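Local coordinates for protein PrgZ (Enterococcus faecalis, PDB 4FAJ) that binds a peptide pheromone outside the cell as a membrane-anchored receptor of the solute-binding protein 5 family, probably serving peptide import, at residues G365-N374 against W511-I522. Residues are numbered along the deposited sequence; the frame is centred on the assembly and turned at random.
Sequences GVVPKEMAFN and WQELKKAEKLLI. With ZN (zinc ion), chain H.
In E518 the carboxylate oxygen OE2 is gripped by the backbone of V367 and by a water, a worked example of how a buried helical acid can tie down an irregular loop. The fold is that of a family 5 (OppA-like) solute-binding protein; here helix 510-524 packs against the loop that follows strand 361-362. The V367 N-H points almost straight at the oxygen, N to OE2 3.0 Å, but comes from above the carboxylate plane, 41° out of it. Water 1 donates both to OE2 of E518 and to O of V367, so the N-H of V367 is held directly and its carbonyl through the water, both by the same oxygen. With CG anti to the backbone N (chi1 -170°) and the chain extended beyond it, E518 reaches from the helix to the loop. Its other oxygen, OE1, takes a salt bridge on the syn side from K515 NZ, at 2.7 Å, one helical turn earlier; that lysine also reaches O of F381. The two oxygens thus have separate partners, which fixes the rotation of the carboxylate and probably favours its charged form. Beside this, V366 CG2 packs crosswise on L521 CD2.

Further along the loop, at A372 to N374, W511 lies against the chain. A372 CB touches CH2 at the rim of the indole, whereas N374 lies over one face: its CA sits 3.9 Å from the six-membered ring centroid in a CH-pi contact. The N374 amide is tilted 43° to the indole, OD1 bonding to V376 N while ND2 stands 3.2 Å from W511 CD1.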
ATOM      1  N   GLY A 365      -1.168  17.040  -5.023  1.00 13.43           N
ATOM      2  CA  GLY A 365      -1.515  16.298  -6.230  1.00 13.10           C
ATOM      3  C   GLY A 365      -1.780  14.858  -5.834  1.00 13.02           C
ATOM      4  O   GLY A 365      -1.882  14.539  -4.638  1.00 12.67           O
ATOM      5  N   VAL A 366      -1.889  13.979  -6.822  1.00 12.99           N
ATOM      6  CA  VAL A 366      -2.056  12.546  -6.555  1.00 13.32           C
ATOM      7  C   VAL A 366      -0.782  11.989  -5.901  1.00 13.41           C
ATOM      8  O   VAL A 366      -0.857  11.221  -4.938  1.00 13.96           O
ATOM      9  CB  VAL A 366      -2.378  11.789  -7.861  1.00 13.46           C
ATOM     10  CG1 VAL A 366      -2.295  10.292  -7.697  1.00 13.39           C
ATOM     11  CG2 VAL A 366      -3.771  12.219  -8.401  1.00 13.36           C
ATOM     12  N   VAL A 367       0.370  12.381  -6.436  1.00 12.91           N
ATOM     13  CA  VAL A 367       1.661  11.855  -5.992  1.00 12.89           C
ATOM     14  C   VAL A 367       2.121  12.650  -4.779  1.00 13.13           C
ATOM     15  O   VAL A 367       2.024  13.880  -4.785  1.00 12.97           O
ATOM     16  CB  VAL A 367       2.734  11.942  -7.102  1.00 13.11           C
ATOM     17  CG1 VAL A 367       4.081  11.462  -6.588  1.00 11.45           C
ATOM     18  CG2 VAL A 367       2.315  11.118  -8.312  1.00 13.27           C
ATOM     19  N   PRO A 368       2.574  11.952  -3.719  1.00 13.57           N
ATOM     20  CA  PRO A 368       3.059  12.639  -2.523  1.00 13.87           C
ATOM     21  C   PRO A 368       4.451  13.264  -2.660  1.00 14.13           C
ATOM     22  O   PRO A 368       5.208  12.901  -3.539  1.00 13.05           O
ATOM     23  CB  PRO A 368       3.091  11.534  -1.473  1.00 13.88           C
ATOM     24  CG  PRO A 368       3.262  10.260  -2.241  1.00 13.96           C
ATOM     25  CD  PRO A 368       2.578  10.479  -3.554  1.00 13.62           C
ATOM     26  N   LYS A 369       4.761  14.201  -1.763  1.00 15.40           N
ATOM     27  CA  LYS A 369       6.072  14.856  -1.733  1.00 16.51           C
ATOM     28  C   LYS A 369       7.121  13.963  -1.079  1.00 17.23           C
ATOM     29  O   LYS A 369       6.785  13.038  -0.317  1.00 16.05           O
ATOM     30  CB  LYS A 369       5.984  16.184  -0.967  1.00 17.81           C
ATOM     31  CG  LYS A 369       5.144  17.223  -1.658  1.00 19.87           C
ATOM     32  CD  LYS A 369       4.645  18.324  -0.712  1.00 25.30           C
ATOM     33  CE  LYS A 369       5.431  19.593  -0.803  1.00 29.65           C
ATOM     34  NZ  LYS A 369       4.654  20.707  -0.132  1.00 33.12           N
ATOM     35  N   GLU A 370       8.384  14.262  -1.387  1.00 18.29           N
ATOM     36  CA  GLU A 370       9.567  13.621  -0.787  1.00 19.49           C
ATOM     37  C   GLU A 370       9.711  12.144  -1.140  1.00 19.43           C
ATOM     38  O   GLU A 370      10.386  11.410  -0.435  1.00 19.77           O
ATOM     39  CB  GLU A 370       9.596  13.756   0.752  1.00 20.22           C
ATOM     40  CG  GLU A 370       9.168  15.088   1.317  1.00 23.69           C
ATOM     41  CD  GLU A 370       9.956  16.244   0.780  1.00 28.40           C
ATOM     42  OE1 GLU A 370      11.146  16.061   0.413  1.00 33.06           O
ATOM     43  OE2 GLU A 370       9.382  17.359   0.743  1.00 33.52           O
ATOM     44  N   MET A 371       9.073  11.706  -2.217  1.00 19.19           N
ATOM     45  CA  MET A 371       9.100  10.308  -2.609  1.00 19.34           C
ATOM     46  C   MET A 371      10.049  10.122  -3.779  1.00 19.02           C
ATOM     47  O   MET A 371      10.980   9.319  -3.708  1.00 19.42           O
ATOM     48  CB  MET A 371       7.691   9.845  -2.999  1.00 19.51           C
ATOM     49  CG  MET A 371       7.566   8.406  -3.478  1.00 20.99           C
ATOM     50  SD  MET A 371       5.992   8.137  -4.335  1.00 20.82           S
ATOM     51  CE  MET A 371       6.378   8.696  -5.997  1.00 26.09           C
ATOM     52  N   ALA A 372       9.792  10.847  -4.860  1.00 18.62           N
ATOM     53  CA  ALA A 372      10.500  10.642  -6.123  1.00 18.90           C
ATOM     54  C   ALA A 372      11.140  11.936  -6.596  1.00 19.00           C
ATOM     55  O   ALA A 372      10.476  12.973  -6.666  1.00 18.74           O
ATOM     56  CB  ALA A 372       9.547  10.132  -7.165  1.00 18.59           C
ATOM     57  N   PHE A 373      12.423  11.864  -6.934  1.00 20.19           N
ATOM     58  CA  PHE A 373      13.186  13.024  -7.397  1.00 21.42           C
ATOM     59  C   PHE A 373      13.779  12.765  -8.787  1.00 22.66           C
ATOM     60  O   PHE A 373      14.210  11.651  -9.101  1.00 22.11           O
ATOM     61  CB  PHE A 373      14.303  13.364  -6.409  1.00 21.66           C
ATOM     62  CG  PHE A 373      13.809  13.690  -5.029  1.00 21.70           C
ATOM     63  CD1 PHE A 373      13.492  14.994  -4.681  1.00 21.85           C
ATOM     64  CD2 PHE A 373      13.659  12.688  -4.074  1.00 22.07           C
ATOM     65  CE1 PHE A 373      13.022  15.303  -3.406  1.00 23.04           C
ATOM     66  CE2 PHE A 373      13.191  12.987  -2.798  1.00 22.36           C
ATOM     67  CZ  PHE A 373      12.876  14.304  -2.466  1.00 21.95           C
ATOM     68  N   ASN A 374      13.780  13.798  -9.616  1.00 24.22           N
ATOM     69  CA  ASN A 374      14.270  13.697 -10.983  1.00 25.66           C
ATOM     70  C   ASN A 374      15.775  13.410 -10.959  1.00 26.87           C
ATOM     71  O   ASN A 374      16.521  14.108 -10.277  1.00 27.15           O
ATOM     72  CB  ASN A 374      13.999  15.021 -11.702  1.00 26.41           C
ATOM     73  CG  ASN A 374      14.170  14.939 -13.210  1.00 26.81           C
ATOM     74  OD1 ASN A 374      15.037  14.238 -13.727  1.00 29.77           O
ATOM     75  ND2 ASN A 374      13.340  15.685 -13.924  1.00 29.13           N
ATOM     76  N   TRP A 511       9.531  11.591 -17.317  1.00 20.85           N
ATOM     77  CA  TRP A 511       9.176  12.382 -16.137  1.00 20.58           C
ATOM     78  C   TRP A 511       8.117  13.422 -16.459  1.00 20.03           C
ATOM     79  O   TRP A 511       7.131  13.576 -15.737  1.00 18.94           O
ATOM     80  CB  TRP A 511      10.424  13.096 -15.615  1.00 21.02           C
ATOM     81  CG  TRP A 511      10.370  13.586 -14.203  1.00 22.99           C
ATOM     82  CD1 TRP A 511      10.234  14.883 -13.782  1.00 25.90           C
ATOM     83  CD2 TRP A 511      10.547  12.800 -13.023  1.00 24.72           C
ATOM     84  NE1 TRP A 511      10.286  14.945 -12.407  1.00 25.87           N
ATOM     85  CE2 TRP A 511      10.483  13.680 -11.919  1.00 24.76           C
ATOM     86  CE3 TRP A 511      10.732  11.430 -12.787  1.00 23.93           C
ATOM     87  CZ2 TRP A 511      10.601  13.233 -10.605  1.00 24.89           C
ATOM     88  CZ3 TRP A 511      10.853  10.995 -11.481  1.00 24.53           C
ATOM     89  CH2 TRP A 511      10.792  11.892 -10.408  1.00 23.94           C
ATOM     90  N   GLN A 512       8.323  14.112 -17.571  1.00 19.56           N
ATOM     91  CA  GLN A 512       7.434  15.169 -17.985  1.00 19.72           C
ATOM     92  C   GLN A 512       6.096  14.579 -18.434  1.00 18.48           C
ATOM     93  O   GLN A 512       5.040  15.165 -18.187  1.00 17.91           O
ATOM     94  CB  GLN A 512       8.068  16.000 -19.108  1.00 20.91           C
ATOM     95  CG  GLN A 512       9.226  16.916 -18.653  1.00 24.03           C
ATOM     96  CD  GLN A 512      10.493  16.158 -18.240  1.00 27.46           C
ATOM     97  OE1 GLN A 512      10.775  15.056 -18.734  1.00 27.07           O
ATOM     98  NE2 GLN A 512      11.256  16.747 -17.306  1.00 29.34           N
ATOM     99  N   GLU A 513       6.146  13.416 -19.078  1.00 17.58           N
ATOM    100  CA  GLU A 513       4.925  12.785 -19.577  1.00 17.67           C
ATOM    101  C   GLU A 513       4.068  12.252 -18.444  1.00 16.41           C
ATOM    102  O   GLU A 513       2.843  12.377 -18.490  1.00 16.40           O
ATOM    103  CB  GLU A 513       5.239  11.685 -20.594  1.00 17.87           C
ATOM    104  CG  GLU A 513       5.920  12.209 -21.852  1.00 20.07           C
ATOM    105  CD  GLU A 513       5.086  13.229 -22.593  1.00 23.38           C
ATOM    106  OE1 GLU A 513       4.052  12.838 -23.175  1.00 23.78           O
ATOM    107  OE2 GLU A 513       5.469  14.422 -22.602  1.00 26.53           O
ATOM    108  N   LEU A 514       4.700  11.670 -17.428  1.00 15.04           N
ATOM    109  CA  LEU A 514       3.976  11.234 -16.238  1.00 14.47           C
ATOM    110  C   LEU A 514       3.347  12.411 -15.495  1.00 13.89           C
ATOM    111  O   LEU A 514       2.260  12.279 -14.951  1.00 12.69           O
ATOM    112  CB  LEU A 514       4.879  10.450 -15.284  1.00 14.50           C
ATOM    113  CG  LEU A 514       5.403   9.098 -15.778  1.00 15.14           C
ATOM    114  CD1 LEU A 514       6.201   8.400 -14.656  1.00 16.57           C
ATOM    115  CD2 LEU A 514       4.284   8.202 -16.293  1.00 16.28           C
ATOM    116  N   LYS A 515       4.011  13.564 -15.483  1.00 13.51           N
ATOM    117  CA  LYS A 515       3.417  14.753 -14.858  1.00 13.81           C
ATOM    118  C   LYS A 515       2.204  15.231 -15.650  1.00 14.05           C
ATOM    119  O   LYS A 515       1.210  15.690 -15.070  1.00 13.77           O
ATOM    120  CB  LYS A 515       4.442  15.880 -14.693  1.00 14.07           C
ATOM    121  CG  LYS A 515       4.010  16.982 -13.717  1.00 14.81           C
ATOM    122  CD  LYS A 515       3.905  16.431 -12.297  1.00 13.38           C
ATOM    123  CE  LYS A 515       3.621  17.463 -11.255  1.00 14.25           C
ATOM    124  NZ  LYS A 515       3.385  16.805  -9.942  1.00 13.18           N
ATOM    125  N   LYS A 516       2.272  15.108 -16.974  1.00 14.64           N
ATOM    126  CA  LYS A 516       1.124  15.427 -17.815  1.00 14.96           C
ATOM    127  C   LYS A 516      -0.041  14.505 -17.468  1.00 13.94           C
ATOM    128  O   LYS A 516      -1.186  14.949 -17.422  1.00 14.03           O
ATOM    129  CB  LYS A 516       1.452  15.297 -19.301  1.00 15.70           C
ATOM    130  CG  LYS A 516       2.266  16.428 -19.882  1.00 18.31           C
ATOM    131  CD  LYS A 516       2.639  16.118 -21.348  1.00 21.81           C
ATOM    132  CE  LYS A 516       3.518  17.217 -21.941  1.00 23.74           C
ATOM    133  NZ  LYS A 516       4.061  16.831 -23.288  1.00 25.91           N
ATOM    134  N   ALA A 517       0.252  13.224 -17.255  1.00 12.99           N
ATOM    135  CA  ALA A 517      -0.788  12.255 -16.900  1.00 12.68           C
ATOM    136  C   ALA A 517      -1.437  12.656 -15.579  1.00 12.64           C
ATOM    137  O   ALA A 517      -2.654  12.701 -15.482  1.00 12.32           O
ATOM    138  CB  ALA A 517      -0.231  10.852 -16.830  1.00 12.61           C
ATOM    139  N   GLU A 518      -0.632  12.982 -14.569  1.00 12.86           N
ATOM    140  CA  GLU A 518      -1.197  13.423 -13.279  1.00 13.19           C
ATOM    141  C   GLU A 518      -2.138  14.612 -13.480  1.00 13.56           C
ATOM    142  O   GLU A 518      -3.263  14.622 -12.954  1.00 13.24           O
ATOM    143  CB  GLU A 518      -0.088  13.772 -12.280  1.00 13.70           C
ATOM    144  CG  GLU A 518      -0.589  14.013 -10.867  1.00 14.30           C
ATOM    145  CD  GLU A 518       0.488  14.468  -9.900  1.00 15.67           C
ATOM    146  OE1 GLU A 518       1.555  14.915 -10.355  1.00 15.21           O
ATOM    147  OE2 GLU A 518       0.242  14.408  -8.671  1.00 15.68           O
ATOM    148  N   LYS A 519      -1.713  15.582 -14.288  1.00 13.90           N
ATOM    149  CA  LYS A 519      -2.534  16.753 -14.554  1.00 14.56           C
ATOM    150  C   LYS A 519      -3.842  16.403 -15.281  1.00 14.61           C
ATOM    151  O   LYS A 519      -4.892  16.949 -14.942  1.00 15.44           O
ATOM    152  CB  LYS A 519      -1.739  17.810 -15.331  1.00 15.23           C
ATOM    153  CG  LYS A 519      -0.599  18.427 -14.537  1.00 16.70           C
ATOM    154  CD  LYS A 519       0.205  19.396 -15.388  1.00 18.32           C
ATOM    155  CE  LYS A 519       1.479  19.783 -14.675  1.00 19.79           C
ATOM    156  NZ  LYS A 519       2.291  20.720 -15.480  1.00 18.32           N
ATOM    157  N   LEU A 520      -3.789  15.500 -16.257  1.00 14.56           N
ATOM    158  CA  LEU A 520      -5.002  15.047 -16.941  1.00 15.21           C
ATOM    159  C   LEU A 520      -5.984  14.386 -15.937  1.00 14.36           C
ATOM    160  O   LEU A 520      -7.185  14.639 -15.962  1.00 14.33           O
ATOM    161  CB  LEU A 520      -4.640  14.069 -18.060  1.00 15.78           C
ATOM    162  CG  LEU A 520      -5.752  13.523 -18.947  1.00 18.11           C
ATOM    163  CD1 LEU A 520      -6.615  14.644 -19.505  1.00 20.85           C
ATOM    164  CD2 LEU A 520      -5.145  12.672 -20.082  1.00 19.77           C
ATOM    165  N   LEU A 521      -5.463  13.547 -15.055  1.00 13.44           N
ATOM    166  CA  LEU A 521      -6.290  12.918 -14.015  1.00 13.38           C
ATOM    167  C   LEU A 521      -6.959  13.964 -13.115  1.00 13.56           C
ATOM    168  O   LEU A 521      -8.144  13.866 -12.788  1.00 13.69           O
ATOM    169  CB  LEU A 521      -5.432  11.968 -13.185  1.00 12.66           C
ATOM    170  CG  LEU A 521      -6.064  11.243 -11.996  1.00 13.02           C
ATOM    171  CD1 LEU A 521      -7.318  10.475 -12.419  1.00 12.57           C
ATOM    172  CD2 LEU A 521      -5.025  10.298 -11.397  1.00 12.37           C
ATOM    173  N   ILE A 522      -6.207  14.990 -12.740  1.00 13.45           N
ATOM    174  CA  ILE A 522      -6.740  16.062 -11.886  1.00 13.67           C
ATOM    175  C   ILE A 522      -7.720  16.956 -12.655  1.00 14.10           C
ATOM    176  O   ILE A 522      -8.773  17.349 -12.119  1.00 13.38           O
ATOM    177  CB  ILE A 522      -5.596  16.877 -11.236  1.00 13.76           C
ATOM    178  CG1 ILE A 522      -4.953  16.025 -10.142  1.00 15.56           C
ATOM    179  CG2 ILE A 522      -6.121  18.202 -10.670  1.00 12.75           C
ATOM    180  CD1 ILE A 522      -3.602  16.459  -9.729  1.00 17.44           C
TER
HETATM  181 ZN    ZN H 606      10.815  18.655  -0.220  1.00 72.13          ZN
HETATM  182  O   HOH W   1       1.831  15.665  -6.972  1.00 12.82           O